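Local coordinates for protein AHL synthase (PDB 3P2H) that probably makes N-acyl-homoserine lactone quorum-sensing signals from S-adenosyl-L-methionine and an acyl chain delivered by acyl carrier protein, at residues Tyr24-Val28 and Glu29-Trp33; Gly9-Ala13 and His14-Glu18; Pro122-Ala125 and Ala126-Cys130. The protein carries 3 engineered substitutions. All coordinates share one frame; numbering follows the deposited sequence.

Interaction 1. Residues Tyr24-Val28 and Glu29-Trp33. With MTA (5'-deoxy-5'-methylthioadenosine), chain B; NOO (N-(3-oxocyclohex-1-en-1-yl)octanamide), chain C.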
loop_
_atom_site.group_PDB
_atom_site.type_symbol
_atom_site.label_atom_id
_atom_site.label_comp_id
_atom_site.label_asym_id
_atom_site.label_seq_id
_atom_site.Cartn_x
_atom_site.Cartn_y
_atom_site.Cartn_z
ATOM N N TYR A 24 11.099 -1.710 8.616
ATOM C CA TYR A 24 12.387 -2.387 8.579
ATOM C C TYR A 24 12.196 -3.866 8.908
ATOM O O TYR A 24 12.704 -4.744 8.216
ATOM C CB TYR A 24 13.361 -1.794 9.599
ATOM C CG TYR A 24 14.698 -2.510 9.599
ATOM C CD1 TYR A 24 15.682 -2.186 8.663
ATOM C CD2 TYR A 24 14.954 -3.557 10.487
ATOM C CE1 TYR A 24 16.888 -2.888 8.605
ATOM C CE2 TYR A 24 16.158 -4.270 10.438
ATOM C CZ TYR A 24 17.119 -3.929 9.490
ATOM O OH TYR A 24 18.299 -4.632 9.405
ATOM N N ARG A 25 11.459 -4.134 9.976
ATOM C CA ARG A 25 11.224 -5.504 10.402
ATOM C C ARG A 25 10.485 -6.353 9.368
ATOM O O ARG A 25 10.780 -7.531 9.203
ATOM C CB ARG A 25 10.481 -5.500 11.739
ATOM C CG ARG A 25 11.354 -4.975 12.883
ATOM C CD ARG A 25 10.602 -4.903 14.199
ATOM N NE ARG A 25 9.874 -3.648 14.349
ATOM C CZ ARG A 25 8.677 -3.555 14.920
ATOM N NH1 ARG A 25 8.088 -4.647 15.385
ATOM N NH2 ARG A 25 8.069 -2.377 15.028
ATOM N N VAL A 26 9.538 -5.752 8.660
ATOM C CA VAL A 26 8.776 -6.489 7.659
ATOM C C VAL A 26 9.499 -6.649 6.318
ATOM O O VAL A 26 9.730 -7.766 5.848
ATOM C CB VAL A 26 7.417 -5.810 7.378
ATOM C CG1 VAL A 26 6.706 -6.532 6.235
ATOM C CG2 VAL A 26 6.553 -5.827 8.628
ATOM N N PHE A 27 9.864 -5.527 5.709
ATOM C CA PHE A 27 10.503 -5.551 4.406
ATOM C C PHE A 27 11.966 -5.942 4.366
ATOM O O PHE A 27 12.424 -6.499 3.373
ATOM C CB PHE A 27 10.280 -4.199 3.729
ATOM C CG PHE A 27 8.831 -3.847 3.609
ATOM C CD1 PHE A 27 8.038 -4.448 2.637
ATOM C CD2 PHE A 27 8.233 -3.000 4.528
ATOM C CE1 PHE A 27 6.670 -4.209 2.593
ATOM C CE2 PHE A 27 6.861 -2.760 4.490
ATOM C CZ PHE A 27 6.081 -3.365 3.522
ATOM N N VAL A 28 12.702 -5.667 5.433
ATOM C CA VAL A 28 14.108 -6.034 5.450
ATOM C C VAL A 28 14.356 -7.351 6.182
ATOM O O VAL A 28 14.993 -8.255 5.637
ATOM C CB VAL A 28 14.963 -4.918 6.075
ATOM C CG1 VAL A 28 16.417 -5.367 6.182
ATOM C CG2 VAL A 28 14.861 -3.666 5.222
ATOM N N GLU A 29 13.844 -7.484 7.402
ATOM C CA GLU A 29 14.058 -8.723 8.149
ATOM C C GLU A 29 13.191 -9.881 7.681
ATOM O O GLU A 29 13.682 -10.986 7.471
ATOM C CB GLU A 29 13.819 -8.502 9.638
ATOM C CG GLU A 29 14.667 -7.404 10.218
ATOM C CD GLU A 29 14.640 -7.373 11.721
ATOM O OE1 GLU A 29 13.633 -7.801 12.327
ATOM O OE2 GLU A 29 15.637 -6.898 12.305
ATOM N N GLN A 30 11.901 -9.634 7.513
ATOM C CA GLN A 30 10.999 -10.691 7.088
ATOM C C GLN A 30 11.149 -11.092 5.631
ATOM O O GLN A 30 11.341 -12.270 5.316
ATOM C CB GLN A 30 9.553 -10.278 7.326
ATOM C CG GLN A 30 8.750 -11.343 8.017
ATOM C CD GLN A 30 9.070 -11.402 9.491
ATOM O OE1 GLN A 30 8.680 -10.508 10.253
ATOM N NE2 GLN A 30 9.796 -12.441 9.907
ATOM N N LEU A 31 11.054 -10.107 4.743
ATOM C CA LEU A 31 11.134 -10.357 3.315
ATOM C C LEU A 31 12.548 -10.298 2.767
ATOM O O LEU A 31 12.795 -10.722 1.639
ATOM C CB LEU A 31 10.237 -9.359 2.575
ATOM C CG LEU A 31 8.788 -9.328 3.072
ATOM C CD1 LEU A 31 8.008 -8.240 2.340
ATOM C CD2 LEU A 31 8.143 -10.689 2.840
ATOM N N GLY A 32 13.471 -9.771 3.564
ATOM C CA GLY A 32 14.857 -9.680 3.141
ATOM C C GLY A 32 15.133 -8.847 1.900
ATOM O O GLY A 32 15.914 -9.266 1.039
ATOM N N TRP A 33 14.525 -7.667 1.805
ATOM C CA TRP A 33 14.738 -6.808 0.640
ATOM C C TRP A 33 16.104 -6.129 0.643
ATOM O O TRP A 33 16.574 -5.669 -0.397
ATOM C CB TRP A 33 13.639 -5.741 0.550
ATOM C CG TRP A 33 12.299 -6.268 0.111
ATOM C CD1 TRP A 33 11.972 -7.565 -0.133
ATOM C CD2 TRP A 33 11.105 -5.502 -0.120
ATOM N NE1 TRP A 33 10.648 -7.662 -0.499
ATOM C CE2 TRP A 33 10.093 -6.411 -0.500
ATOM C CE3 TRP A 33 10.793 -4.137 -0.041
ATOM C CZ2 TRP A 33 8.785 -5.999 -0.803
ATOM C CZ3 TRP A 33 9.487 -3.728 -0.342
ATOM C CH2 TRP A 33 8.505 -4.659 -0.718
HETATM C CS MTA B . 7.712 -4.145 -4.504
HETATM S "S5'" MTA B . 8.430 -5.645 -5.241
HETATM C "C5'" MTA B . 9.813 -5.963 -4.103
HETATM C "C4'" MTA B . 11.140 -5.420 -4.638
HETATM O "O4'" MTA B . 11.007 -3.977 -4.769
HETATM C "C2'" MTA B . 12.671 -4.284 -3.155
HETATM O "O2'" MTA B . 14.031 -4.167 -2.725
HETATM C "C3'" MTA B . 12.247 -5.722 -3.618
HETATM O "O3'" MTA B . 13.345 -6.350 -4.290
HETATM C "C1'" MTA B . 12.290 -3.424 -4.374
HETATM N N9 MTA B . 12.097 -2.001 -4.023
HETATM C C8 MTA B . 11.192 -1.476 -3.131
HETATM N N7 MTA B . 11.293 -0.184 -3.068
HETATM C C5 MTA B . 12.272 0.220 -3.920
HETATM C C6 MTA B . 12.838 1.485 -4.290
HETATM N N6 MTA B . 12.364 2.651 -3.715
HETATM N N1 MTA B . 13.850 1.516 -5.218
HETATM C C2 MTA B . 14.333 0.378 -5.798
HETATM N N3 MTA B . 13.802 -0.832 -5.452
HETATM C C4 MTA B . 12.802 -0.959 -4.547
HETATM C C1 NOO C . 3.053 -8.904 1.664
HETATM O O1 NOO C . 2.615 -10.044 1.542
HETATM C C2 NOO C . 2.714 -7.790 0.681
HETATM C C3 NOO C . 3.602 -6.740 0.409
HETATM C C4 NOO C . 4.854 -6.621 1.301
HETATM C C5 NOO C . 4.670 -7.158 2.775
HETATM C C6 NOO C . 4.021 -8.575 2.843
HETATM N N7 NOO C . 3.445 -5.756 -0.657
HETATM C C8 NOO C . 3.595 -4.347 -0.752
HETATM O O8 NOO C . 4.592 -3.727 -0.395
HETATM C C9 NOO C . 2.451 -3.495 -1.345
HETATM C C10 NOO C . 1.278 -4.178 -2.095
HETATM C C11 NOO C . 0.701 -3.203 -3.157
HETATM C C12 NOO C . -0.832 -3.279 -3.263
HETATM C C13 NOO C . -1.354 -2.390 -4.413
HETATM C C14 NOO C . -2.629 -2.975 -5.048
HETATM C C15 NOO C . -3.278 -1.989 -6.024
HETATM O O HOH W 1 18.302 -7.125 10.398
#

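Interaction 2. Residues Gly9-Ala13 and His14-Glu18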
loop_
_atom_site.group_PDB
_atom_site.type_symbol
_atom_site.label_atom_id
_atom_site.label_comp_id
_atom_site.label_asym_id
_atom_site.label_seq_id
_atom_site.Cartn_x
_atom_site.Cartn_y
_atom_site.Cartn_z
ATOM N N GLY A 9 0.862 16.045 6.001
ATOM C CA GLY A 9 2.199 16.506 5.675
ATOM C C GLY A 9 3.236 15.688 6.416
ATOM O O GLY A 9 2.979 14.541 6.781
ATOM N N ARG A 10 4.406 16.274 6.658
ATOM C CA ARG A 10 5.476 15.564 7.348
ATOM C C ARG A 10 5.011 14.875 8.642
ATOM O O ARG A 10 4.420 15.502 9.529
ATOM C CB ARG A 10 6.625 16.528 7.648
ATOM C CG ARG A 10 7.874 15.865 8.215
ATOM C CD ARG A 10 8.992 16.886 8.358
ATOM N NE ARG A 10 9.243 17.554 7.085
ATOM C CZ ARG A 10 10.083 18.568 6.924
ATOM N NH1 ARG A 10 10.765 19.046 7.960
ATOM N NH2 ARG A 10 10.243 19.106 5.723
ATOM N N LEU A 11 5.286 13.579 8.739
ATOM C CA LEU A 11 4.914 12.785 9.905
ATOM C C LEU A 11 5.610 13.281 11.158
ATOM O O LEU A 11 6.749 13.745 11.103
ATOM C CB LEU A 11 5.313 11.320 9.713
ATOM C CG LEU A 11 4.494 10.389 8.825
ATOM C CD1 LEU A 11 5.189 9.028 8.764
ATOM C CD2 LEU A 11 3.085 10.244 9.391
ATOM N N PRO A 12 4.928 13.203 12.308
ATOM C CA PRO A 12 5.611 13.664 13.515
ATOM C C PRO A 12 6.782 12.706 13.746
ATOM O O PRO A 12 6.694 11.523 13.427
ATOM C CB PRO A 12 4.527 13.574 14.588
ATOM C CG PRO A 12 3.590 12.529 14.065
ATOM C CD PRO A 12 3.539 12.804 12.592
ATOM N N ALA A 13 7.882 13.233 14.271
ATOM C CA ALA A 13 9.086 12.445 14.522
ATOM C C ALA A 13 8.872 11.045 15.103
ATOM O O ALA A 13 9.397 10.063 14.568
ATOM C CB ALA A 13 10.039 13.232 15.427
ATOM N N HIS A 14 8.112 10.942 16.189
ATOM C CA HIS A 14 7.907 9.643 16.814
ATOM C C HIS A 14 7.169 8.635 15.935
ATOM O O HIS A 14 7.433 7.440 16.014
ATOM C CB HIS A 14 7.189 9.791 18.162
ATOM C CG HIS A 14 5.818 10.376 18.061
ATOM N ND1 HIS A 14 5.594 11.696 17.741
ATOM C CD2 HIS A 14 4.597 9.818 18.239
ATOM C CE1 HIS A 14 4.293 11.928 17.728
ATOM N NE2 HIS A 14 3.667 10.804 18.027
ATOM N N ILE A 15 6.255 9.115 15.098
ATOM C CA ILE A 15 5.511 8.230 14.206
ATOM C C ILE A 15 6.425 7.759 13.077
ATOM O O ILE A 15 6.372 6.601 12.661
ATOM C CB ILE A 15 4.286 8.946 13.592
ATOM C CG1 ILE A 15 3.328 9.383 14.699
ATOM C CG2 ILE A 15 3.581 8.028 12.612
ATOM C CD1 ILE A 15 2.800 8.252 15.543
ATOM N N ALA A 16 7.262 8.669 12.586
ATOM C CA ALA A 16 8.196 8.349 11.517
ATOM C C ALA A 16 9.159 7.260 11.979
ATOM O O ALA A 16 9.469 6.334 11.231
ATOM C CB ALA A 16 8.972 9.609 11.102
ATOM N N ALA A 17 9.622 7.364 13.221
ATOM C CA ALA A 17 10.546 6.377 13.771
ATOM C C ALA A 17 9.851 5.031 13.980
ATOM O O ALA A 17 10.376 3.983 13.615
ATOM C CB ALA A 17 11.121 6.880 15.088
ATOM N N GLU A 18 8.657 5.072 14.553
ATOM C CA GLU A 18 7.895 3.860 14.818
ATOM C C GLU A 18 7.502 3.126 13.531
ATOM O O GLU A 18 7.586 1.898 13.455
ATOM C CB GLU A 18 6.655 4.220 15.636
ATOM C CG GLU A 18 5.793 3.045 16.024
ATOM C CD GLU A 18 4.642 3.456 16.909
ATOM O OE1 GLU A 18 4.245 4.640 16.848
ATOM O OE2 GLU A 18 4.129 2.592 17.654
#

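Interaction 3. Residues Pro122-Ala125 and Ala126-Cys130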
loop_
_atom_site.group_PDB
_atom_site.type_symbol
_atom_site.label_atom_id
_atom_site.label_comp_id
_atom_site.label_asym_id
_atom_site.label_seq_id
_atom_site.Cartn_x
_atom_site.Cartn_y
_atom_site.Cartn_z
ATOM N N PRO A 122 -8.972 -4.734 7.098
ATOM C CA PRO A 122 -9.069 -3.390 7.683
ATOM C C PRO A 122 -8.024 -2.420 7.131
ATOM O O PRO A 122 -8.314 -1.242 6.913
ATOM C CB PRO A 122 -8.920 -3.649 9.184
ATOM C CG PRO A 122 -8.089 -4.911 9.239
ATOM C CD PRO A 122 -8.671 -5.743 8.129
ATOM N N MET A 123 -6.817 -2.923 6.890
ATOM C CA MET A 123 -5.753 -2.090 6.345
ATOM C C MET A 123 -6.143 -1.610 4.948
ATOM O O MET A 123 -5.965 -0.446 4.607
ATOM C CB MET A 123 -4.438 -2.873 6.283
ATOM C CG MET A 123 -3.739 -3.041 7.625
ATOM S SD MET A 123 -3.331 -1.461 8.419
ATOM C CE MET A 123 -2.420 -0.655 7.111
ATOM N N LEU A 124 -6.682 -2.516 4.142
ATOM C CA LEU A 124 -7.094 -2.168 2.792
ATOM C C LEU A 124 -8.260 -1.184 2.820
ATOM O O LEU A 124 -8.277 -0.206 2.066
ATOM C CB LEU A 124 -7.500 -3.427 2.023
ATOM C CG LEU A 124 -7.785 -3.259 0.527
ATOM C CD1 LEU A 124 -6.591 -2.613 -0.172
ATOM C CD2 LEU A 124 -8.080 -4.625 -0.080
ATOM N N ALA A 125 -9.231 -1.439 3.692
ATOM C CA ALA A 125 -10.399 -0.568 3.802
ATOM C C ALA A 125 -10.000 0.875 4.086
ATOM O O ALA A 125 -10.532 1.805 3.482
ATOM C CB ALA A 125 -11.324 -1.072 4.894
ATOM N N ALA A 126 -9.060 1.055 5.010
ATOM C CA ALA A 126 -8.589 2.389 5.377
ATOM C C ALA A 126 -7.937 3.068 4.180
ATOM O O ALA A 126 -8.218 4.225 3.882
ATOM C CB ALA A 126 -7.592 2.293 6.533
ATOM N N ALA A 127 -7.061 2.340 3.496
ATOM C CA ALA A 127 -6.376 2.872 2.325
ATOM C C ALA A 127 -7.380 3.290 1.256
ATOM O O ALA A 127 -7.341 4.416 0.758
ATOM C CB ALA A 127 -5.422 1.824 1.764
ATOM N N VAL A 128 -8.282 2.381 0.901
ATOM C CA VAL A 128 -9.286 2.684 -0.114
ATOM C C VAL A 128 -10.110 3.916 0.251
ATOM O O VAL A 128 -10.250 4.836 -0.548
ATOM C CB VAL A 128 -10.233 1.483 -0.330
ATOM C CG1 VAL A 128 -11.406 1.886 -1.228
ATOM C CG2 VAL A 128 -9.453 0.328 -0.966
ATOM N N GLU A 129 -10.640 3.924 1.468
ATOM C CA GLU A 129 -11.450 5.027 1.965
ATOM C C GLU A 129 -10.710 6.350 1.797
ATOM O O GLU A 129 -11.245 7.312 1.236
ATOM C CB GLU A 129 -11.764 4.791 3.439
ATOM C CG GLU A 129 -12.860 5.659 4.004
ATOM C CD GLU A 129 -13.242 5.225 5.400
ATOM O OE1 GLU A 129 -14.459 5.166 5.687
ATOM O OE2 GLU A 129 -12.328 4.943 6.214
ATOM N N CYS A 130 -9.472 6.390 2.279
ATOM C CA CYS A 130 -8.658 7.594 2.178
ATOM C C CYS A 130 -8.461 8.033 0.726
ATOM O O CYS A 130 -8.743 9.177 0.370
ATOM C CB CYS A 130 -7.294 7.359 2.826
ATOM S SG CYS A 130 -6.130 8.716 2.546
#

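Interaction 1. Residues Tyr24-Val28 and Glu29-Trp33
Phe27 and Trp33 form the apolar centre. CD1 of Phe27 sits over one face of the indole, toward its rim, 3.4 Å from Trp33 CZ3. The two ring planes meet obliquely, at 44°. The opposite indole face carries the ribose side of MTA, with Trp33 CZ2 3.5 Å from MTA C5'. The edge of the Phe27 ring meets the cyclohexenone of the inhibitor NOO, CE1 lying 3.3 Å from NOO C4. Leu31 turns CD1 to the cyclohexenone ring, 3.5 Å from NOO C5, and also touches Phe27 CD1. This is the C-terminal end of helix 13-30, where one short piece of chain helps line both ligand pockets of the synthase. The last turns are wide: Leu31 N reaches back five residues to Val26 O, a pi-type bond. Gly32 then leaves the helix with positive phi, and Trp33 N bonds Phe27 O at 2.9 Å, which ties the tryptophan's backbone to the helix end. Farther out, Tyr24 O accepts from both Val28 N and Glu29 N. CG of Tyr24 is anti to its amide nitrogen (chi1 179°), and this carries the ring to Glu29, whose OE2 lies at the ring edge, 3.3 Å from Tyr24 CE2. A water bridges Tyr24 OH and Glu29 OE2, donating to the carboxylate at 3.3 Å. Tyr24 OH is also hydrogen-bonded to Ser37 N.

Interaction 2. Residues Gly9-Ala13 and His14-Glu18
The His14 imidazole and the Pro12 ring lie close together at the surface. CE1 of His14 approaches Pro12 CB obliquely, at 3.6 Å. One face of the imidazole carries Ile15 CG1, which lies 3.6 Å above the plane and toward the rim. The histidine reaches this place because CG stands between the backbone N and the carbonyl carbon (chi1 62°), which folds the ring back toward the proline. Ile15 CG1 also presses on Pro12 CG at 3.2 Å, a tight fit for two carbons. The other branch of Ile15, CG2, packs on Leu11 CD2 at 3.9 Å, the two side chains crossing at about a right angle. On strand 53-58, Leu11 touches Tyr54 and Ile15 touches Leu56. Pro12 O is gripped twice: Ala16 N donates a nearly straight bond of 3.0 Å (163° at the hydrogen), and Ile15 N a weak one. Ala17 N then bonds Ala13 O, the next step of the regular i to i+4 pattern. Leu11 CB is 4.3 Å from Ala16 CB. With Pro12 as N-cap, Leu11 and Ala16 hold the two positions of a hydrophobic staple at the N-terminus of helix 13-30, though the contact is modest because Ala16 is small.

Interaction 3. Residues Pro122-Ala125 and Ala126-Cys130
Leu124 has CG anti to the backbone N (chi1 -172°) and chi2 of 55°, and Val128 holds CG2 anti to its carbonyl carbon. These settings bring Leu124 CD1 and Val128 CG2 to 4.2 Å, a light apolar contact one helical turn apart. The segment is regular alpha-helix, part of helix 120-133, which packs against the central mixed sheet of this acetyltransferase-like fold. Three alanines in a row, Ala125 to Ala127, keep the middle of it slim. Ala126 touches Val55 and Thr3, on two neighbouring strands of the sheet. Met123 reaches Val55 and Phe103, and Leu124 packs on Leu100 and Phe103 of strand 97-105. The Leu124 side chain is about 6 Å from bound NOO, near its pocket but not touching. Four successive i to i+4 backbone bonds hold this part. Ala126 N donates to Pro122 O at 3.1 Å, and Ala127 N to Met123 O at 3.2 Å. Ala125 O takes Glu129 N at 2.9 Å. The Glu129 carboxylate turns to Arg133 on the same helix, in a salt bridge. The straightest of the four bonds is Val128 N to Leu124 O, 2.8 Å long with 178° at the hydrogen, and Val128 CG2 lies beside that same oxygen at 3.3 Å.

How the interactions relate
Along the chain the order is interaction 2, interaction 1, interaction 3. Interactions 2 and 1 share helix 13-30: the first is its N-terminal start, the second its C-terminal end. Their centres are about 20 Å apart. Interaction 3 is on a separate helix, 120-133, with its centre about 23 Å from that of interaction 1 and across the centre of the chain from it. None of the three touches another. The central sheet links them: strand 53-58 meets interactions 2 and 3, and strand 97-105 meets interactions 1 and 3. Residues 24-33 contact both ligands directly, while residues 122-130 approach the inhibitor more distantly and residues 9-18 form the start of the helix at the surface.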